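Carboxylesterase (Uncultured bacterium, PDB 5GMX) hydrolyses carboxylic esters as a family VIII carboxylesterase of the beta-lactamase clan, and also shows hydrolytic activity toward oxyimino cephalosporins. Local coordinates at residues K277-L282 and G349-K354; A34-A39 and L357-A362; S193-G198 and T291-A296; T353-G358 and A382-L387. One frame throughout, in Å; residues are numbered along the deposited sequence.

Overall arrangement
From the N terminus, contact 2 opens first at strand residues 34-39 and closes only at 357-362, bringing strands from near the two ends of the chain together in the central antiparallel sheet. Inside that long loop lie contacts 3 and 1, which cross: 193-198 opens, 277-282 follows, then 291-296 and 349-354 close them in turn. Contact 3 joins the end of helix 183-192 to the connection after helix 272-283, and contact 1 lays that helix on the sheet; Lys277 links the two. Contact 4 begins at 353-358, overlapping the closing segments of contacts 1 and 2, and brings the C-terminal helix 374-385 to the same sheet.

Contact 1 of 4, residues K277-L282 and G349-K354; sequences KVYGAL and GFADTK
With CG anti to the carbonyl carbon (chi1 -81°) and chi2 at -69°, Tyr279 lays its ring along the backbone of strand 349-352, a helix-on-sheet packing in the beta-lactamase-type fold. Helix 277-282 runs nearly along the strand, their axes 18° apart and 7.1 Å at closest approach. One ring face rests on the peptide link between Gly349 and Phe350: Gly349 C lies 3.4 Å above the ring plane, toward the rim. Gly349 has no side chain to hold the aromatic ring off, so CE2 of Tyr279 comes within 3.6 Å of Gly349 CA.

Nearer the root of the tyrosine, Tyr279 CB meets Phe350 O at 3.4 Å, while the Phe350 side chain leaves on the opposite side of the strand toward Tyr332. Ala351 points back at the helix, and its methyl fits beside Tyr279, with CB 3.7 Å from Tyr279 CD1. The contact between the segments is thus one of shape and dispersion. Beyond it, Tyr279 also touches His341 on strand 339-342. One turn on, Leu282 continues the line: its CB packs against Ala351 CB at 4.3 Å, and its carbonyl O faces the Thr353 CG2 methyl at 4.0 Å.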
loop_
_atom_site.group_PDB
_atom_site.type_symbol
_atom_site.label_atom_id
_atom_site.label_comp_id
_atom_site.label_asym_id
_atom_site.label_seq_id
_atom_site.Cartn_x
_atom_site.Cartn_y
_atom_site.Cartn_z
ATOM N N LYS A 277 -0.222 7.790 -9.698
ATOM C CA LYS A 277 0.447 7.365 -10.919
ATOM C C LYS A 277 0.472 5.847 -11.025
ATOM O O LYS A 277 0.176 5.300 -12.091
ATOM C CB LYS A 277 1.873 7.916 -10.992
ATOM C CG LYS A 277 1.929 9.363 -11.474
ATOM C CD LYS A 277 3.353 9.885 -11.555
ATOM C CE LYS A 277 3.335 11.368 -11.977
ATOM N NZ LYS A 277 4.706 11.889 -12.223
ATOM N N VAL A 278 0.825 5.166 -9.932
ATOM C CA VAL A 278 0.842 3.699 -9.993
ATOM C C VAL A 278 -0.568 3.140 -10.248
ATOM O O VAL A 278 -0.779 2.317 -11.163
ATOM C CB VAL A 278 1.432 3.079 -8.715
ATOM C CG1 VAL A 278 1.418 1.553 -8.807
ATOM C CG2 VAL A 278 2.853 3.580 -8.507
ATOM N N TYR A 279 -1.539 3.587 -9.457
ATOM C CA TYR A 279 -2.890 3.071 -9.660
ATOM C C TYR A 279 -3.491 3.547 -10.982
ATOM O O TYR A 279 -4.354 2.889 -11.541
ATOM C CB TYR A 279 -3.798 3.453 -8.497
ATOM C CG TYR A 279 -3.626 2.526 -7.325
ATOM C CD1 TYR A 279 -4.059 1.211 -7.399
ATOM C CD2 TYR A 279 -3.008 2.954 -6.154
ATOM C CE1 TYR A 279 -3.906 0.336 -6.327
ATOM C CE2 TYR A 279 -2.846 2.092 -5.076
ATOM C CZ TYR A 279 -3.299 0.779 -5.172
ATOM O OH TYR A 279 -3.140 -0.084 -4.119
ATOM N N GLY A 280 -3.007 4.680 -11.479
ATOM C CA GLY A 280 -3.399 5.214 -12.768
ATOM C C GLY A 280 -2.950 4.282 -13.877
ATOM O O GLY A 280 -3.739 3.969 -14.773
ATOM N N ALA A 281 -1.704 3.813 -13.806
ATOM C CA ALA A 281 -1.235 2.786 -14.746
ATOM C C ALA A 281 -2.090 1.528 -14.645
ATOM O O ALA A 281 -2.482 0.954 -15.667
ATOM C CB ALA A 281 0.231 2.438 -14.498
ATOM N N LEU A 282 -2.372 1.090 -13.418
ATOM C CA LEU A 282 -3.162 -0.133 -13.241
ATOM C C LEU A 282 -4.607 -0.023 -13.733
ATOM O O LEU A 282 -5.192 -1.001 -14.182
ATOM C CB LEU A 282 -3.162 -0.575 -11.776
ATOM C CG LEU A 282 -1.769 -0.920 -11.231
ATOM C CD1 LEU A 282 -1.850 -1.416 -9.786
ATOM C CD2 LEU A 282 -1.032 -1.912 -12.137
ATOM N N GLY A 349 -4.977 4.388 -1.837
ATOM C CA GLY A 349 -4.910 4.465 -3.278
ATOM C C GLY A 349 -5.806 3.399 -3.855
ATOM O O GLY A 349 -5.967 2.335 -3.232
ATOM N N PHE A 350 -6.416 3.673 -5.007
ATOM C CA PHE A 350 -7.147 2.606 -5.696
ATOM C C PHE A 350 -7.280 2.813 -7.202
ATOM O O PHE A 350 -7.062 3.906 -7.737
ATOM C CB PHE A 350 -8.544 2.404 -5.073
ATOM C CG PHE A 350 -9.516 3.499 -5.378
ATOM C CD1 PHE A 350 -10.327 3.428 -6.505
ATOM C CD2 PHE A 350 -9.617 4.601 -4.542
ATOM C CE1 PHE A 350 -11.231 4.444 -6.795
ATOM C CE2 PHE A 350 -10.513 5.630 -4.826
ATOM C CZ PHE A 350 -11.321 5.546 -5.956
ATOM N N ALA A 351 -7.621 1.723 -7.874
ATOM C CA ALA A 351 -7.814 1.685 -9.310
ATOM C C ALA A 351 -9.208 1.174 -9.666
ATOM O O ALA A 351 -9.732 0.247 -9.034
ATOM C CB ALA A 351 -6.755 0.816 -9.959
ATOM N N ASP A 352 -9.764 1.778 -10.713
ATOM C CA ASP A 352 -11.074 1.463 -11.284
ATOM C C ASP A 352 -10.873 1.265 -12.782
ATOM O O ASP A 352 -10.738 2.241 -13.515
ATOM C CB ASP A 352 -12.068 2.606 -10.992
ATOM C CG ASP A 352 -13.431 2.443 -11.707
ATOM O OD1 ASP A 352 -13.588 1.570 -12.589
ATOM O OD2 ASP A 352 -14.359 3.231 -11.398
ATOM N N THR A 353 -10.831 0.015 -13.239
ATOM C CA THR A 353 -10.526 -0.249 -14.645
ATOM C C THR A 353 -11.675 0.130 -15.587
ATOM O O THR A 353 -11.456 0.314 -16.787
ATOM C CB THR A 353 -10.168 -1.731 -14.899
ATOM O OG1 THR A 353 -11.321 -2.547 -14.677
ATOM C CG2 THR A 353 -9.044 -2.177 -13.993
ATOM N N LYS A 354 -12.897 0.203 -15.068
ATOM C CA LYS A 354 -14.037 0.608 -15.896
ATOM C C LYS A 354 -13.924 2.076 -16.311
ATOM O O LYS A 354 -13.965 2.396 -17.499
ATOM C CB LYS A 354 -15.363 0.357 -15.171
ATOM C CG LYS A 354 -15.661 -1.120 -14.918
ATOM C CD LYS A 354 -17.095 -1.328 -14.437
ATOM C CE LYS A 354 -17.458 -2.815 -14.311
ATOM N NZ LYS A 354 -16.869 -3.482 -13.099
#

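Contact 2 of 4, residues A34-A39 and L357-A362; sequences ASFGLA and LGMGYA
Strands 34-39 and 357-362 run antiparallel in the middle of the sheet, zipped by six backbone hydrogen bonds. These form three reciprocal pairs, Ser35 with Ala362, Gly37 with Gly360 and Ala39 with Gly358; the shortest joins Ala39 N to Gly358 O at 2.8 Å.

The tight packing is on the face carrying Phe36, Leu38, Met359 and Tyr361. All four have CG anti to the backbone N; the ends of Phe36 and Leu38 lean in over the partner strand. CE2 of Phe36 touches Met359 CG at 3.5 Å, and the selenium of this selenomethionine sits at the rim of the ring, 4.9 Å from its centroid and 83° off the normal: an edge-on Met-aromatic contact. A bend at chi3 (-49°) turns Met359 CE toward Leu38 CD1. That same leucine methyl meets Leu357 CG at 3.7 Å. At the other end Tyr361 crosses Phe36 at about a right angle, and Tyr361 CD1 comes 3.2 Å from Ser35 O. Helices 16-27 and 374-385 cover this face.

The other face is sparser across the strands, since Gly37, Gly358 and Gly360 bring no side chains; it is nevertheless buried, with Gly280 of helix 272-283 against Ala39. Here Ser35 OG makes a long 3.2 Å bond to a lone pair of Ala362 O. Ala362 O also accepts from Ser35 N; the stronger partner of Ser35 OG is Gly272 N.

Bulky and small faces, each layered with helices, give the helix-sheet-helix sandwich of the serine beta-lactamase fold, with strands from near the two chain ends paired at its centre.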
loop_
_atom_site.group_PDB
_atom_site.type_symbol
_atom_site.label_atom_id
_atom_site.label_comp_id
_atom_site.label_asym_id
_atom_site.label_seq_id
_atom_site.Cartn_x
_atom_site.Cartn_y
_atom_site.Cartn_z
ATOM N N ALA A 34 -1.653 17.840 3.233
ATOM C CA ALA A 34 -2.176 16.750 2.423
ATOM C C ALA A 34 -1.819 16.878 0.956
ATOM O O ALA A 34 -1.586 17.975 0.435
ATOM C CB ALA A 34 -3.689 16.650 2.586
ATOM N N SER A 35 -1.805 15.733 0.289
ATOM C CA SER A 35 -1.578 15.660 -1.139
ATOM C C SER A 35 -2.569 14.680 -1.758
ATOM O O SER A 35 -2.961 13.678 -1.136
ATOM C CB SER A 35 -0.152 15.225 -1.439
ATOM O OG SER A 35 0.070 13.905 -0.975
ATOM N N PHE A 36 -2.965 14.984 -2.989
ATOM C CA PHE A 36 -3.973 14.223 -3.701
ATOM C C PHE A 36 -3.633 14.117 -5.188
ATOM O O PHE A 36 -3.216 15.094 -5.820
ATOM C CB PHE A 36 -5.354 14.866 -3.521
ATOM C CG PHE A 36 -6.437 14.196 -4.318
ATOM C CD1 PHE A 36 -6.788 14.673 -5.574
ATOM C CD2 PHE A 36 -7.072 13.068 -3.834
ATOM C CE1 PHE A 36 -7.762 14.038 -6.325
ATOM C CE2 PHE A 36 -8.058 12.434 -4.576
ATOM C CZ PHE A 36 -8.408 12.923 -5.814
ATOM N N GLY A 37 -3.845 12.940 -5.756
ATOM C CA GLY A 37 -3.666 12.748 -7.183
ATOM C C GLY A 37 -4.838 11.997 -7.793
ATOM O O GLY A 37 -5.498 11.183 -7.133
ATOM N N LEU A 38 -5.108 12.297 -9.058
ATOM C CA LEU A 38 -6.135 11.606 -9.811
ATOM C C LEU A 38 -5.680 11.431 -11.255
ATOM O O LEU A 38 -5.310 12.397 -11.935
ATOM C CB LEU A 38 -7.467 12.361 -9.746
ATOM C CG LEU A 38 -8.660 11.763 -10.516
ATOM C CD1 LEU A 38 -9.182 10.512 -9.848
ATOM C CD2 LEU A 38 -9.796 12.772 -10.673
ATOM N N ALA A 39 -5.675 10.183 -11.707
ATOM C CA ALA A 39 -5.325 9.847 -13.076
ATOM C C ALA A 39 -6.547 9.320 -13.812
ATOM O O ALA A 39 -7.325 8.535 -13.271
ATOM C CB ALA A 39 -4.193 8.827 -13.116
ATOM N N LEU A 357 -9.704 4.928 -14.007
ATOM C CA LEU A 357 -9.413 5.955 -13.015
ATOM C C LEU A 357 -8.488 5.415 -11.929
ATOM O O LEU A 357 -8.731 4.348 -11.385
ATOM C CB LEU A 357 -10.722 6.458 -12.395
ATOM C CG LEU A 357 -10.748 7.475 -11.249
ATOM C CD1 LEU A 357 -12.041 8.285 -11.305
ATOM C CD2 LEU A 357 -10.635 6.797 -9.877
ATOM N N GLY A 358 -7.430 6.150 -11.612
ATOM C CA GLY A 358 -6.587 5.802 -10.485
ATOM C C GLY A 358 -6.561 6.977 -9.530
ATOM O O GLY A 358 -6.568 8.125 -9.959
HETATM N N MSE A 359 -6.521 6.709 -8.235
HETATM C CA MSE A 359 -6.590 7.797 -7.272
HETATM C C MSE A 359 -5.636 7.580 -6.114
HETATM O O MSE A 359 -5.486 6.447 -5.627
HETATM C CB MSE A 359 -8.020 7.958 -6.743
HETATM C CG MSE A 359 -8.169 9.134 -5.781
HETATM SE SE MSE A 359 -9.985 9.371 -5.040
HETATM C CE MSE A 359 -10.999 9.282 -6.707
ATOM N N GLY A 360 -5.005 8.665 -5.664
ATOM C CA GLY A 360 -4.074 8.588 -4.552
ATOM C C GLY A 360 -4.239 9.713 -3.545
ATOM O O GLY A 360 -4.490 10.856 -3.919
ATOM N N TYR A 361 -4.089 9.398 -2.261
ATOM C CA TYR A 361 -4.257 10.414 -1.229
ATOM C C TYR A 361 -3.368 10.128 -0.018
ATOM O O TYR A 361 -3.363 9.005 0.524
ATOM C CB TYR A 361 -5.737 10.515 -0.845
ATOM C CG TYR A 361 -6.039 11.399 0.343
ATOM C CD1 TYR A 361 -5.670 12.743 0.361
ATOM C CD2 TYR A 361 -6.750 10.900 1.423
ATOM C CE1 TYR A 361 -5.954 13.550 1.461
ATOM C CE2 TYR A 361 -7.064 11.696 2.506
ATOM C CZ TYR A 361 -6.647 13.009 2.532
ATOM O OH TYR A 361 -6.958 13.762 3.632
ATOM N N ALA A 362 -2.576 11.128 0.372
ATOM C CA ALA A 362 -1.642 10.955 1.491
ATOM C C ALA A 362 -1.540 12.232 2.319
ATOM O O ALA A 362 -1.396 13.320 1.768
ATOM C CB ALA A 362 -0.264 10.539 0.985
#

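Contact 3 of 4, residues S193-G198 and T291-A296; sequences SPIGAG and TRIISA
Two isoleucines meet obliquely by their branch methyls at the centre of this contact: Ile195 CG2 and Ile293 CG2 are 3.7 Å apart. Both side chains take the same, less common first torsion (chi1 57° and 55°), which sets CG1 in the crowded position between N and the carbonyl carbon and leaves CG2 anti to the carbonyl carbon, beside the backbone N. In each residue it is therefore the short branch that faces across. The long branch of Ile195 goes instead to helix 272-283, where its CD1 packs against Val278.

Pro194 joins this pair through its CB. This atom lies 3.9 Å from Ile293 CG2 and 4.0 Å from Thr291 CG2, so a single ring carbon touches both methyls. Thr291 has CG2 anti to the backbone N, and that methyl presses on the carbonyl of Pro194, CG2 to O being a snug 3.2 Å. Between Thr291 and Ile293, Arg292 turns away; its NH1 bends back to a lone pair of Ile294 O at 2.8 Å, with the oxygen in the guanidinium plane, and also binds Gly285 O.

The segment 193-198 owes its shape to a Schellman motif that ends helix 183-192, with Gly196 at positive phi as the C-prime residue and Gly196 N bonded to Ser193 O at 3.0 Å. The neighbours complete the patch: Leu288 of the small hairpin 287-292 touches Ile195, Ala281 of helix 272-283 touches Ile293, Lys277 NZ of that helix binds Gly196 O, and Ser295 begins helix 296-302 as its N-cap.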
loop_
_atom_site.group_PDB
_atom_site.type_symbol
_atom_site.label_atom_id
_atom_site.label_comp_id
_atom_site.label_asym_id
_atom_site.label_seq_id
_atom_site.Cartn_x
_atom_site.Cartn_y
_atom_site.Cartn_z
ATOM N N SER A 193 9.688 3.880 -11.514
ATOM C CA SER A 193 10.552 4.627 -12.426
ATOM C C SER A 193 10.066 4.648 -13.884
ATOM O O SER A 193 10.095 5.705 -14.504
ATOM C CB SER A 193 11.981 4.084 -12.379
ATOM O OG SER A 193 12.851 4.888 -13.154
ATOM N N PRO A 194 9.617 3.496 -14.436
ATOM C CA PRO A 194 9.175 3.540 -15.839
ATOM C C PRO A 194 8.044 4.533 -16.123
ATOM O O PRO A 194 7.989 5.097 -17.216
ATOM C CB PRO A 194 8.694 2.100 -16.101
ATOM C CG PRO A 194 9.464 1.274 -15.157
ATOM C CD PRO A 194 9.630 2.112 -13.921
ATOM N N ILE A 195 7.146 4.737 -15.169
ATOM C CA ILE A 195 6.029 5.645 -15.393
ATOM C C ILE A 195 6.287 7.018 -14.782
ATOM O O ILE A 195 5.392 7.866 -14.739
ATOM C CB ILE A 195 4.720 5.065 -14.828
ATOM C CG1 ILE A 195 4.866 4.764 -13.339
ATOM C CG2 ILE A 195 4.350 3.784 -15.566
ATOM C CD1 ILE A 195 3.635 4.161 -12.721
ATOM N N GLY A 196 7.511 7.225 -14.308
ATOM C CA GLY A 196 7.919 8.507 -13.767
ATOM C C GLY A 196 7.382 8.809 -12.381
ATOM O O GLY A 196 7.241 9.967 -12.019
ATOM N N ALA A 197 7.093 7.773 -11.599
ATOM C CA ALA A 197 6.598 7.962 -10.240
ATOM C C ALA A 197 7.716 7.722 -9.230
ATOM O O ALA A 197 7.498 7.809 -8.020
ATOM C CB ALA A 197 5.413 7.020 -9.955
ATOM N N GLY A 198 8.916 7.454 -9.743
ATOM C CA GLY A 198 10.051 7.064 -8.924
ATOM C C GLY A 198 10.574 8.118 -7.964
ATOM O O GLY A 198 11.373 7.812 -7.075
ATOM N N THR A 291 3.826 4.591 -21.279
ATOM C CA THR A 291 4.776 3.566 -20.855
ATOM C C THR A 291 4.069 2.423 -20.108
ATOM O O THR A 291 3.288 2.658 -19.185
ATOM C CB THR A 291 5.890 4.162 -19.966
ATOM O OG1 THR A 291 6.644 5.121 -20.718
ATOM C CG2 THR A 291 6.834 3.058 -19.466
ATOM N N ARG A 292 4.356 1.186 -20.510
ATOM C CA ARG A 292 3.689 0.011 -19.948
ATOM C C ARG A 292 4.528 -0.693 -18.882
ATOM O O ARG A 292 5.693 -0.988 -19.105
ATOM C CB ARG A 292 3.339 -0.990 -21.055
ATOM C CG ARG A 292 2.744 -2.283 -20.513
ATOM C CD ARG A 292 2.257 -3.197 -21.619
ATOM N NE ARG A 292 1.219 -2.583 -22.449
ATOM C CZ ARG A 292 -0.053 -2.474 -22.091
ATOM N NH1 ARG A 292 -0.446 -2.909 -20.904
ATOM N NH2 ARG A 292 -0.932 -1.912 -22.911
ATOM N N ILE A 293 3.931 -0.966 -17.725
ATOM C CA ILE A 293 4.638 -1.711 -16.688
ATOM C C ILE A 293 4.079 -3.129 -16.555
ATOM O O ILE A 293 4.734 -4.007 -15.997
ATOM C CB ILE A 293 4.565 -1.011 -15.309
ATOM C CG1 ILE A 293 3.115 -0.739 -14.904
ATOM C CG2 ILE A 293 5.372 0.286 -15.303
ATOM C CD1 ILE A 293 2.965 -0.261 -13.470
ATOM N N ILE A 294 2.884 -3.350 -17.086
ATOM C CA ILE A 294 2.253 -4.659 -16.992
ATOM C C ILE A 294 1.145 -4.836 -18.035
ATOM O O ILE A 294 0.560 -3.859 -18.494
ATOM C CB ILE A 294 1.676 -4.876 -15.576
ATOM C CG1 ILE A 294 1.404 -6.351 -15.320
ATOM C CG2 ILE A 294 0.416 -4.037 -15.359
ATOM C CD1 ILE A 294 0.995 -6.603 -13.928
ATOM N N SER A 295 0.879 -6.082 -18.422
ATOM C CA SER A 295 -0.241 -6.389 -19.308
ATOM C C SER A 295 -1.574 -6.396 -18.542
ATOM O O SER A 295 -1.602 -6.565 -17.322
ATOM C CB SER A 295 -0.029 -7.743 -20.001
ATOM O OG SER A 295 -0.359 -8.814 -19.131
ATOM N N ALA A 296 -2.676 -6.201 -19.263
ATOM C CA ALA A 296 -4.017 -6.234 -18.668
ATOM C C ALA A 296 -4.361 -7.607 -18.060
ATOM O O ALA A 296 -5.071 -7.692 -17.052
ATOM C CB ALA A 296 -5.054 -5.845 -19.703
#

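Contact 4 of 4, residues T353-G358 and A382-L387; sequences TKARLG and AAYRCL
Segment 353-358 takes in the hairpin turn after strand 348-352 and the first two residues of strand 357-363, and it meets the last turn of helix 374-385 and the chain end just after it through apolar groups. Thr353 and Lys354 start the turn on its exposed side. Ala355 is the first residue to touch: its N is held by Asp352 OD1, and its CB points at the helix end, 3.9 Å from Leu387 CD1 and a looser 4.4 Å from Tyr384 CE1. Arg356 follows with positive phi (53°) and, with Leu357, faces Asp352 as a G1 beta bulge; Arg356 NE is hydrogen-bonded to Asn284 OD1.

Leu357 then returns to the contact with both methyls on the same side of the phenol. CD1 sits over one face of the Tyr384 ring, 4.1 Å above the plane and displaced toward the rim, while CD2 lies 3.8 Å from Tyr384 OH. CD1 also reaches Leu387 CD1 at 4.1 Å, so that leucine methyl is shared by Ala355 and Leu357. Tyr384 has CG anti to its carbonyl carbon (chi1 -82°), which sends the ring across to the hairpin, where its OH is tied to Asp352 OD2.

Helix 374-385 lies over the sheet face that carries Met359, its last turn beside the hairpin turn: Tyr384 also touches Phe350 of strand 348-352, while Ala382 and Ala383 pack against helix 16-27 at Ala21 and Val18.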
loop_
_atom_site.group_PDB
_atom_site.type_symbol
_atom_site.label_atom_id
_atom_site.label_comp_id
_atom_site.label_asym_id
_atom_site.label_seq_id
_atom_site.Cartn_x
_atom_site.Cartn_y
_atom_site.Cartn_z
ATOM N N THR A 353 -10.831 0.015 -13.239
ATOM C CA THR A 353 -10.526 -0.249 -14.645
ATOM C C THR A 353 -11.675 0.130 -15.587
ATOM O O THR A 353 -11.456 0.314 -16.787
ATOM C CB THR A 353 -10.168 -1.731 -14.899
ATOM O OG1 THR A 353 -11.321 -2.547 -14.677
ATOM C CG2 THR A 353 -9.044 -2.177 -13.993
ATOM N N LYS A 354 -12.897 0.203 -15.068
ATOM C CA LYS A 354 -14.037 0.608 -15.896
ATOM C C LYS A 354 -13.924 2.076 -16.311
ATOM O O LYS A 354 -13.965 2.396 -17.499
ATOM C CB LYS A 354 -15.363 0.357 -15.171
ATOM C CG LYS A 354 -15.661 -1.120 -14.918
ATOM C CD LYS A 354 -17.095 -1.328 -14.437
ATOM C CE LYS A 354 -17.458 -2.815 -14.311
ATOM N NZ LYS A 354 -16.869 -3.482 -13.099
ATOM N N ALA A 355 -13.748 2.960 -15.335
ATOM C CA ALA A 355 -13.584 4.384 -15.617
ATOM C C ALA A 355 -12.143 4.721 -16.001
ATOM O O ALA A 355 -11.835 5.869 -16.322
ATOM C CB ALA A 355 -14.016 5.213 -14.410
ATOM N N ARG A 356 -11.271 3.718 -15.976
ATOM C CA ARG A 356 -9.840 3.922 -16.202
ATOM C C ARG A 356 -9.293 5.009 -15.267
ATOM O O ARG A 356 -8.512 5.874 -15.666
ATOM C CB ARG A 356 -9.570 4.240 -17.675
ATOM C CG ARG A 356 -9.821 3.027 -18.580
ATOM C CD ARG A 356 -9.899 3.390 -20.047
ATOM N NE ARG A 356 -8.618 3.854 -20.569
ATOM C CZ ARG A 356 -8.467 4.524 -21.713
ATOM N NH1 ARG A 356 -9.526 4.827 -22.460
ATOM N NH2 ARG A 356 -7.252 4.899 -22.109
ATOM N N LEU A 357 -9.704 4.928 -14.007
ATOM C CA LEU A 357 -9.413 5.955 -13.015
ATOM C C LEU A 357 -8.488 5.415 -11.929
ATOM O O LEU A 357 -8.731 4.348 -11.385
ATOM C CB LEU A 357 -10.722 6.458 -12.395
ATOM C CG LEU A 357 -10.748 7.475 -11.249
ATOM C CD1 LEU A 357 -12.041 8.285 -11.305
ATOM C CD2 LEU A 357 -10.635 6.797 -9.877
ATOM N N GLY A 358 -7.430 6.150 -11.612
ATOM C CA GLY A 358 -6.587 5.802 -10.485
ATOM C C GLY A 358 -6.561 6.977 -9.530
ATOM O O GLY A 358 -6.568 8.125 -9.959
ATOM N N ALA A 382 -16.727 13.391 -5.109
ATOM C CA ALA A 382 -16.488 14.512 -6.019
ATOM C C ALA A 382 -15.934 14.015 -7.344
ATOM O O ALA A 382 -16.388 14.422 -8.404
ATOM C CB ALA A 382 -15.545 15.519 -5.394
ATOM N N ALA A 383 -14.952 13.121 -7.270
ATOM C CA ALA A 383 -14.308 12.595 -8.460
ATOM C C ALA A 383 -15.292 11.885 -9.375
ATOM O O ALA A 383 -15.220 12.041 -10.593
ATOM C CB ALA A 383 -13.186 11.659 -8.079
ATOM N N TYR A 384 -16.205 11.100 -8.805
ATOM C CA TYR A 384 -17.143 10.386 -9.670
ATOM C C TYR A 384 -18.316 11.250 -10.129
ATOM O O TYR A 384 -19.060 10.854 -11.028
ATOM C CB TYR A 384 -17.647 9.112 -8.992
ATOM C CG TYR A 384 -16.658 7.973 -9.150
ATOM C CD1 TYR A 384 -16.670 7.174 -10.289
ATOM C CD2 TYR A 384 -15.686 7.726 -8.186
ATOM C CE1 TYR A 384 -15.753 6.140 -10.455
ATOM C CE2 TYR A 384 -14.768 6.688 -8.337
ATOM C CZ TYR A 384 -14.809 5.907 -9.475
ATOM O OH TYR A 384 -13.911 4.889 -9.633
ATOM N N ARG A 385 -18.482 12.432 -9.544
ATOM C CA ARG A 385 -19.441 13.378 -10.116
ATOM C C ARG A 385 -18.975 13.978 -11.446
ATOM O O ARG A 385 -19.784 14.458 -12.238
ATOM C CB ARG A 385 -19.726 14.508 -9.132
ATOM C CG ARG A 385 -20.810 14.191 -8.142
ATOM C CD ARG A 385 -21.217 15.434 -7.389
ATOM N NE ARG A 385 -21.584 16.540 -8.270
ATOM C CZ ARG A 385 -21.791 17.776 -7.830
ATOM N NH1 ARG A 385 -21.661 18.029 -6.534
ATOM N NH2 ARG A 385 -22.126 18.749 -8.670
ATOM N N CYS A 386 -17.670 13.948 -11.690
ATOM C CA CYS A 386 -17.095 14.586 -12.871
ATOM C C CYS A 386 -17.043 13.680 -14.101
ATOM O O CYS A 386 -16.478 14.057 -15.130
ATOM C CB CYS A 386 -15.687 15.093 -12.546
ATOM S SG CYS A 386 -15.641 16.352 -11.247
ATOM N N LEU A 387 -17.628 12.490 -13.997
ATOM C CA LEU A 387 -17.594 11.524 -15.092
ATOM C C LEU A 387 -18.939 11.434 -15.813
ATOM O O LEU A 387 -19.908 10.894 -15.276
ATOM C CB LEU A 387 -17.190 10.149 -14.557
ATOM C CG LEU A 387 -15.824 10.084 -13.866
ATOM C CD1 LEU A 387 -15.544 8.685 -13.327
ATOM C CD2 LEU A 387 -14.721 10.514 -14.813
#